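Local coordinates for putative drug/sodium antiporter (Escherichia coli, PDB 4Z3N), which transports the genotoxin colibactin across the cell membrane as a MATE-family carrier, probably by an antiport mechanism, at residues Leu120-Ala123 with Ile124-Val128; Leu159-Val162 with Phe163-Leu167; Leu193-Ile196 with Met197-Ile201; Leu222-Val225 with Ala226-Tyr230. All blocks are in the same frame, centred on the assembly; numbering follows the deposited sequence.

Contact 1: residues Leu120-Ala123 with Ile124-Val128; sequences LFFA and IVITV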
# COMPACT_ATOMS: atom_id res chain seq x y z
N LEU A 120 8.47 14.95 -10.39
CA LEU A 120 9.70 15.14 -11.12
C LEU A 120 10.91 15.24 -10.19
O LEU A 120 11.88 14.47 -10.33
CB LEU A 120 9.60 16.37 -12.01
CG LEU A 120 10.80 16.76 -12.88
CD1 LEU A 120 11.34 15.61 -13.71
CD2 LEU A 120 10.38 17.91 -13.78
N PHE A 121 10.86 16.16 -9.22
CA PHE A 121 11.97 16.36 -8.28
C PHE A 121 12.28 15.10 -7.48
O PHE A 121 13.42 14.81 -7.13
CB PHE A 121 11.67 17.50 -7.32
CG PHE A 121 12.07 18.85 -7.84
CD1 PHE A 121 11.33 19.48 -8.81
CD2 PHE A 121 13.19 19.49 -7.34
CE1 PHE A 121 11.70 20.74 -9.29
CE2 PHE A 121 13.56 20.75 -7.81
CZ PHE A 121 12.81 21.38 -8.78
N PHE A 122 11.23 14.35 -7.18
CA PHE A 122 11.39 13.11 -6.45
C PHE A 122 12.16 12.14 -7.33
O PHE A 122 13.01 11.41 -6.83
CB PHE A 122 10.03 12.54 -6.02
CG PHE A 122 9.77 12.63 -4.54
CD1 PHE A 122 10.26 11.65 -3.68
CD2 PHE A 122 9.06 13.69 -4.01
CE1 PHE A 122 10.04 11.73 -2.31
CE2 PHE A 122 8.82 13.79 -2.64
CZ PHE A 122 9.31 12.80 -1.79
N ALA A 123 11.91 12.15 -8.64
CA ALA A 123 12.61 11.24 -9.55
C ALA A 123 14.10 11.62 -9.72
O ALA A 123 14.97 10.75 -9.74
CB ALA A 123 11.91 11.19 -10.92
N ILE A 124 14.36 12.91 -9.85
CA ILE A 124 15.73 13.44 -9.90
C ILE A 124 16.55 13.15 -8.64
O ILE A 124 17.64 12.59 -8.71
CB ILE A 124 15.72 14.97 -10.12
CG1 ILE A 124 15.06 15.33 -11.45
CG2 ILE A 124 17.13 15.51 -10.03
CD1 ILE A 124 14.93 16.84 -11.67
N VAL A 125 16.04 13.54 -7.48
CA VAL A 125 16.74 13.27 -6.24
C VAL A 125 17.02 11.77 -6.08
O VAL A 125 18.09 11.37 -5.66
CB VAL A 125 15.93 13.79 -5.02
CG1 VAL A 125 16.67 13.50 -3.71
CG2 VAL A 125 15.66 15.29 -5.17
N ILE A 126 16.05 10.93 -6.45
CA ILE A 126 16.20 9.49 -6.29
C ILE A 126 17.19 8.85 -7.30
O ILE A 126 17.94 7.95 -6.94
CB ILE A 126 14.82 8.77 -6.42
CG1 ILE A 126 13.92 9.15 -5.25
CG2 ILE A 126 15.01 7.26 -6.45
CD1 ILE A 126 12.53 8.53 -5.33
N THR A 127 17.18 9.32 -8.55
CA THR A 127 18.12 8.83 -9.56
C THR A 127 19.54 9.34 -9.30
O THR A 127 20.52 8.66 -9.57
CB THR A 127 17.70 9.23 -11.00
OG1 THR A 127 17.29 10.59 -11.04
CG2 THR A 127 16.57 8.36 -11.52
N VAL A 128 19.64 10.56 -8.79
CA VAL A 128 20.95 11.14 -8.57
C VAL A 128 21.63 10.57 -7.33
O VAL A 128 22.79 10.16 -7.39
CB VAL A 128 20.85 12.66 -8.48
CG1 VAL A 128 22.22 13.28 -8.23
CG2 VAL A 128 20.24 13.20 -9.75
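The carbonyl oxygen of Ala123 is gripped twice by Thr127. Thr127 N donates to Ala123 O at 2.9 Å, and Thr127 OG1 donates to the same oxygen at 2.7 Å. The two donors approach from opposite faces of the carbonyl plane, so the oxygen takes both bonds without one displacing the other. What swings the hydroxyl back over the preceding turn is the first torsion of Thr127 (chi1 44°), which sets OG1 between the backbone N and the carbonyl carbon, while CG2 is anti to the carbonyl carbon. The hydroxyl's hydrogen-bonding need is thereby met by a carbonyl of its own helix, as is common for threonine in membrane-spanning helices. The other rungs are ordinary i to i+4 helix bonds, from Ile124 N to Leu120 O, from Val125 N to Phe121 O at 2.9 Å and from Ile126 N to Phe122 O. Side chains four residues apart add two apolar contacts. Ile126 brings its terminal CD1 to the edge of the Phe122 ring, near the ring plane, with Phe122 CD1 and Ile126 CD1 4.2 Å apart. CG1 of Ile126 lies beside its backbone N (chi1 -67°), which turns the chain toward the previous turn. On another side, Leu120 CG lies 4.3 Å from Ile124 CD1, a looser contact among exposed residues. The buried face is carried by Ala123, whose small side chain packs on Val162 and Phe163 of helix 162-177. Phe122 touches Met261 and Met264 of helix 250-284, and together with Ile126 it also meets Ile84 of helix 75-101.

Contact 2: residues Leu159-Val162 with Phe163-Leu167; sequences LLTV and FSIML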
# COMPACT_ATOMS: atom_id res chain seq x y z
N LEU A 159 16.65 2.34 -11.68
CA LEU A 159 16.72 3.79 -11.65
C LEU A 159 16.08 4.39 -12.90
O LEU A 159 15.51 5.48 -12.87
CB LEU A 159 18.18 4.28 -11.51
CG LEU A 159 19.00 3.99 -10.24
CD1 LEU A 159 20.38 4.64 -10.32
CD2 LEU A 159 18.30 4.43 -8.96
N LEU A 160 16.17 3.67 -14.01
CA LEU A 160 15.63 4.19 -15.26
C LEU A 160 14.10 4.15 -15.26
O LEU A 160 13.47 4.73 -16.13
CB LEU A 160 16.18 3.41 -16.45
CG LEU A 160 17.68 3.59 -16.74
CD1 LEU A 160 18.05 2.82 -17.99
CD2 LEU A 160 18.08 5.04 -16.87
N THR A 161 13.51 3.46 -14.30
CA THR A 161 12.07 3.34 -14.22
C THR A 161 11.39 4.36 -13.29
O THR A 161 10.18 4.49 -13.30
CB THR A 161 11.70 1.93 -13.75
OG1 THR A 161 11.98 1.82 -12.35
CG2 THR A 161 12.50 0.89 -14.52
N VAL A 162 12.19 5.10 -12.52
CA VAL A 162 11.67 5.96 -11.46
C VAL A 162 10.65 7.04 -11.88
O VAL A 162 9.55 7.10 -11.33
CB VAL A 162 12.84 6.66 -10.74
CG1 VAL A 162 12.33 7.71 -9.73
CG2 VAL A 162 13.72 5.63 -10.06
N PHE A 163 11.01 7.88 -12.84
CA PHE A 163 10.11 8.94 -13.28
C PHE A 163 8.80 8.37 -13.79
O PHE A 163 7.73 8.92 -13.53
CB PHE A 163 10.78 9.81 -14.34
CG PHE A 163 9.95 10.99 -14.77
CD1 PHE A 163 9.36 11.84 -13.83
CD2 PHE A 163 9.76 11.28 -16.12
CE1 PHE A 163 8.61 12.93 -14.21
CE2 PHE A 163 9.01 12.37 -16.52
CZ PHE A 163 8.43 13.20 -15.56
N SER A 164 8.86 7.24 -14.49
CA SER A 164 7.66 6.64 -15.06
C SER A 164 6.76 6.11 -13.94
O SER A 164 5.53 6.27 -14.00
CB SER A 164 8.04 5.51 -16.03
OG SER A 164 9.32 5.75 -16.60
N ILE A 165 7.37 5.49 -12.94
CA ILE A 165 6.64 5.04 -11.76
C ILE A 165 6.00 6.22 -11.00
O ILE A 165 4.83 6.15 -10.59
CB ILE A 165 7.56 4.26 -10.78
CG1 ILE A 165 8.28 3.12 -11.49
CG2 ILE A 165 6.77 3.76 -9.58
CD1 ILE A 165 7.35 2.23 -12.31
N MET A 166 6.76 7.29 -10.79
CA MET A 166 6.21 8.48 -10.14
C MET A 166 5.03 9.04 -10.93
O MET A 166 4.03 9.44 -10.35
CB MET A 166 7.28 9.56 -9.97
CG MET A 166 8.48 9.11 -9.15
SD MET A 166 8.14 8.70 -7.41
CE MET A 166 8.38 6.92 -7.34
N LEU A 167 5.18 9.07 -12.26
CA LEU A 167 4.13 9.52 -13.18
C LEU A 167 2.81 8.78 -12.98
O LEU A 167 1.75 9.39 -13.05
CB LEU A 167 4.59 9.34 -14.62
CG LEU A 167 4.95 10.63 -15.34
CD1 LEU A 167 5.21 10.37 -16.81
CD2 LEU A 167 3.83 11.64 -15.15
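Val162 and Met166 are brought side by side by their first torsions: Val162 places CG1 anti to the backbone N (chi1 173°), and Met166 folds CG back beside its own N (chi1 -58°). The two branches point the same way, and Val162 CG1 ends 4.1 Å from Met166 CG. Past CG the methionine bends again at its second and third torsions, so the chain curls instead of running straight out from the helix. Thr161 and Ile165 form a similar pair one residue earlier, with Thr161 OG1 4.0 Å from Ile165 CG1. That hydroxyl is engaged outside the pair, in a hydrogen bond to Ser158 O, and presents itself to the isoleucine by van der Waals contact alone. The backbone explains why these partners line up. Leu159 to Val162 make a type I beta turn, closed by a weak bond from Val162 N to Leu159 O at 3.4 Å. The regular i to i+4 ladder then takes over, with Ile165 N bonded to Thr161 O at 3.0 Å and Met166 N to Val162 O at 2.8 Å. The turn thus joins helix 149-159 to helix 162-177 inside what is predicted to be a single membrane span, and a bound monoolein lies about 4 Å from the Thr161 side chain. Three helices receive the side chains: Phe163 packs on Leu120 and Met166 on Ala119 of helix 107-132, Ile165 and Met166 reach Ala85 and Ile88 of helix 75-101, and Thr161 and Ser164 lie against Phe218 of helix 209-232.

Contact 3: residues Leu193-Ile196 with Met197-Ile201; sequences LVNI and MLDPI
The side chains of Asn195 and Asp199 pass each other at a slant, one helical turn apart, with amide and carboxylate planes 75° apart. Asn195 CG lies anti to the backbone N (chi1 176°), and the amide end comes close to Asp199, with Asn195 ND2 3.5 Å from Asp199 OD1. Alongside, Val194 CG1 lies 3.5 Å from Leu198 CD1, the two side chains pointing the same way. Behind this first shell the backbone sets the spacing: Leu198 N bonds to Val194 O at 2.9 Å, and Asp199 N reaches Asn195 O at 3.2 Å from above the carbonyl plane, 40° out of it. One rung is then missing, because Pro200 has no N-H to give; Pro200 CD lies 3.0 Å from Ile196 O, where an N-H would otherwise point, and helix 181-204 kinks there. Farther out, Trp56 of helix 28-56 packs on Asp199 and Pro200, while Ser217 and Ala216 of helix 209-232 cover Asn195 and Leu198. Asp53 completes the polar group, with its OD1 close to Asp199 OD2. A buried amide and two neighbouring carboxylates recall the Asp/Asn cluster of related MATE proteins, consistent with a cation-binding site (proton or sodium), as in those relatives.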
# COMPACT_ATOMS: atom_id res chain seq x y z
N LEU A 193 -2.45 -7.47 -19.58
CA LEU A 193 -2.50 -8.15 -20.88
C LEU A 193 -1.19 -7.98 -21.63
O LEU A 193 -0.61 -8.94 -22.12
CB LEU A 193 -3.66 -7.63 -21.74
CG LEU A 193 -5.04 -8.12 -21.32
CD1 LEU A 193 -6.13 -7.47 -22.15
CD2 LEU A 193 -5.10 -9.63 -21.46
N VAL A 194 -0.75 -6.73 -21.71
CA VAL A 194 0.55 -6.38 -22.27
C VAL A 194 1.71 -7.22 -21.70
O VAL A 194 2.54 -7.76 -22.44
CB VAL A 194 0.82 -4.88 -22.06
CG1 VAL A 194 2.25 -4.52 -22.42
CG2 VAL A 194 -0.16 -4.08 -22.87
N ASN A 195 1.77 -7.37 -20.38
CA ASN A 195 2.82 -8.17 -19.79
C ASN A 195 2.66 -9.64 -20.17
O ASN A 195 3.65 -10.38 -20.28
CB ASN A 195 2.82 -7.99 -18.28
CG ASN A 195 3.83 -8.88 -17.59
OD1 ASN A 195 3.46 -9.82 -16.90
ND2 ASN A 195 5.10 -8.59 -17.80
N ILE A 196 1.42 -10.06 -20.38
CA ILE A 196 1.13 -11.45 -20.71
C ILE A 196 1.65 -11.81 -22.09
O ILE A 196 2.22 -12.89 -22.29
CB ILE A 196 -0.39 -11.75 -20.66
CG1 ILE A 196 -0.84 -11.92 -19.21
CG2 ILE A 196 -0.70 -13.01 -21.46
CD1 ILE A 196 -2.32 -11.65 -18.99
N MET A 197 1.45 -10.89 -23.03
CA MET A 197 1.87 -11.08 -24.40
C MET A 197 3.36 -10.82 -24.62
O MET A 197 4.00 -11.49 -25.42
CB MET A 197 1.04 -10.18 -25.31
CG MET A 197 -0.41 -10.60 -25.38
SD MET A 197 -1.51 -9.38 -26.16
CE MET A 197 -3.11 -10.03 -25.64
N LEU A 198 3.92 -9.85 -23.89
CA LEU A 198 5.30 -9.43 -24.13
C LEU A 198 6.32 -10.37 -23.54
O LEU A 198 7.36 -10.63 -24.16
CB LEU A 198 5.53 -8.02 -23.58
CG LEU A 198 4.92 -6.85 -24.35
CD1 LEU A 198 5.30 -5.53 -23.68
CD2 LEU A 198 5.35 -6.87 -25.81
N ASP A 199 6.05 -10.87 -22.34
CA ASP A 199 6.94 -11.83 -21.68
C ASP A 199 7.39 -12.93 -22.63
O ASP A 199 8.58 -13.25 -22.69
CB ASP A 199 6.26 -12.48 -20.47
CG ASP A 199 6.58 -11.78 -19.18
OD1 ASP A 199 7.39 -10.82 -19.21
OD2 ASP A 199 6.03 -12.18 -18.13
N PRO A 200 6.43 -13.53 -23.37
CA PRO A 200 6.84 -14.56 -24.33
C PRO A 200 7.74 -13.99 -25.43
O PRO A 200 8.79 -14.56 -25.74
CB PRO A 200 5.51 -15.06 -24.90
CG PRO A 200 4.45 -14.54 -23.98
CD PRO A 200 4.98 -13.29 -23.38
N ILE A 201 7.35 -12.85 -25.99
CA ILE A 201 8.08 -12.25 -27.11
C ILE A 201 9.52 -11.84 -26.76
O ILE A 201 10.39 -11.82 -27.63
CB ILE A 201 7.35 -11.00 -27.63
CG1 ILE A 201 5.90 -11.33 -27.99
CG2 ILE A 201 8.05 -10.43 -28.84
CD1 ILE A 201 5.11 -10.09 -28.34

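Contact 4: residues Leu222-Val225 with Ala226-Tyr230; sequences LSMV and AYFIY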
# COMPACT_ATOMS: atom_id res chain seq x y z
N LEU A 222 4.28 1.41 -18.71
CA LEU A 222 4.20 2.56 -19.60
C LEU A 222 2.89 2.59 -20.38
O LEU A 222 2.27 3.64 -20.51
CB LEU A 222 5.39 2.60 -20.55
CG LEU A 222 6.69 3.13 -19.93
CD1 LEU A 222 7.79 3.15 -20.97
CD2 LEU A 222 6.47 4.52 -19.34
N SER A 223 2.45 1.44 -20.90
CA SER A 223 1.18 1.40 -21.61
C SER A 223 0.04 1.85 -20.70
O SER A 223 -0.90 2.50 -21.16
CB SER A 223 0.90 0.00 -22.18
OG SER A 223 1.39 -1.02 -21.35
N MET A 224 0.13 1.52 -19.42
CA MET A 224 -0.79 2.10 -18.45
C MET A 224 -0.68 3.63 -18.45
O MET A 224 -1.68 4.34 -18.56
CB MET A 224 -0.50 1.58 -17.05
CG MET A 224 -0.80 0.11 -16.84
SD MET A 224 -0.66 -0.26 -15.08
CE MET A 224 -1.45 1.20 -14.36
N VAL A 225 0.55 4.12 -18.33
CA VAL A 225 0.84 5.55 -18.36
C VAL A 225 0.25 6.20 -19.60
O VAL A 225 -0.39 7.25 -19.55
CB VAL A 225 2.36 5.80 -18.32
CG1 VAL A 225 2.66 7.27 -18.51
CG2 VAL A 225 2.93 5.32 -17.01
N ALA A 226 0.47 5.54 -20.73
CA ALA A 226 -0.12 5.96 -21.99
C ALA A 226 -1.65 6.04 -21.90
O ALA A 226 -2.24 7.05 -22.28
CB ALA A 226 0.30 5.01 -23.09
N TYR A 227 -2.27 4.98 -21.41
CA TYR A 227 -3.73 4.94 -21.28
C TYR A 227 -4.28 6.14 -20.51
O TYR A 227 -5.30 6.71 -20.88
CB TYR A 227 -4.16 3.65 -20.58
CG TYR A 227 -5.64 3.41 -20.65
CD1 TYR A 227 -6.51 4.03 -19.77
CD2 TYR A 227 -6.18 2.56 -21.61
CE1 TYR A 227 -7.88 3.81 -19.84
CE2 TYR A 227 -7.54 2.33 -21.69
CZ TYR A 227 -8.38 2.96 -20.80
OH TYR A 227 -9.74 2.75 -20.86
N PHE A 228 -3.59 6.50 -19.43
CA PHE A 228 -4.02 7.59 -18.57
C PHE A 228 -4.01 8.92 -19.31
O PHE A 228 -5.01 9.65 -19.33
CB PHE A 228 -3.13 7.67 -17.34
CG PHE A 228 -3.47 6.67 -16.28
CD1 PHE A 228 -4.78 6.24 -16.11
CD2 PHE A 228 -2.49 6.16 -15.44
CE1 PHE A 228 -5.09 5.30 -15.12
CE2 PHE A 228 -2.79 5.23 -14.46
CZ PHE A 228 -4.09 4.80 -14.30
N ILE A 229 -2.88 9.24 -19.93
CA ILE A 229 -2.74 10.51 -20.62
C ILE A 229 -3.71 10.62 -21.79
O ILE A 229 -4.33 11.67 -21.98
CB ILE A 229 -1.30 10.71 -21.12
CG1 ILE A 229 -0.33 10.74 -19.93
CG2 ILE A 229 -1.19 12.01 -21.92
CD1 ILE A 229 1.12 11.01 -20.33
N TYR A 230 -3.88 9.55 -22.56
CA TYR A 230 -4.87 9.60 -23.64
C TYR A 230 -6.27 9.82 -23.09
O TYR A 230 -6.98 10.69 -23.58
CB TYR A 230 -4.81 8.35 -24.52
CG TYR A 230 -3.59 8.34 -25.42
CD1 TYR A 230 -3.04 9.54 -25.88
CD2 TYR A 230 -2.96 7.15 -25.78
CE1 TYR A 230 -1.91 9.55 -26.68
CE2 TYR A 230 -1.83 7.15 -26.59
CZ TYR A 230 -1.31 8.35 -27.03
OH TYR A 230 -0.19 8.36 -27.83
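Four consecutive i to i+4 bonds run from Leu222 to Ile229, among them Tyr227 N to Ser223 O at 2.8 Å, and they mark an unbroken helix. This spacing sets side chains of successive turns above one another. The methyl carbon Met224 CE approaches the rim atom Phe228 CE2 at 4.2 Å, an apolar contact between two buried residues. The Phe228 ring is also held from the neighbouring helix 162-177, where Phe175 meets it with ring planes at about 25° and Met171 packs against it. Val225 and Ile229 make a looser pair, with Val225 CG1 4.4 Å from Ile229 CD1. Ile229 keeps CG1 beside its backbone N (chi1 -62°), which turns this branch back over the preceding turn and toward Val225. Tyr227 does otherwise: with CG anti to its N (chi1 -168°), its ring leaves the segment and lies on Lys186 and Leu190 of helix 181-204. The hydroxyl of Ser223 turns backward along the helix, where its OG is hydrogen-bonded to both Leu219 O and Ala220 O, which can share its single proton, so the main chain of its own helix serves this polar group. Leu222 on Ser164 and Val225 on Ile168 extend the packing on the same helix 162-177. Helix 209-232, packed between helices 162-177 and 181-204, is one of the twelve predicted transmembrane helices of this MATE-family protein.

How the contacts relate
Contact 2 touches contact 1 and contact 4: Thr127 CG2 lies 3.3 Å from Leu159 O, and Ser164 O 4.1 Å from Val225 CG2. Contact 4 also meets contact 3, where Val194 CG2 lies 3.8 Å from Ser223 OG, so a chain of touches links all four, although contacts 1 and 3 have centres about 29 Å apart. Contact 1 is the most surface-lying; the other three are partly buried. Contacts 1 and 4 sit on unbroken runs of helix, contact 2 at a turn and contact 3 at a proline kink. Hydroxyls in contacts 1, 2 and 4 bond to backbone carbonyls, whereas contact 3 alone contains a carboxylate, Asp199, with that of Asp53 close by.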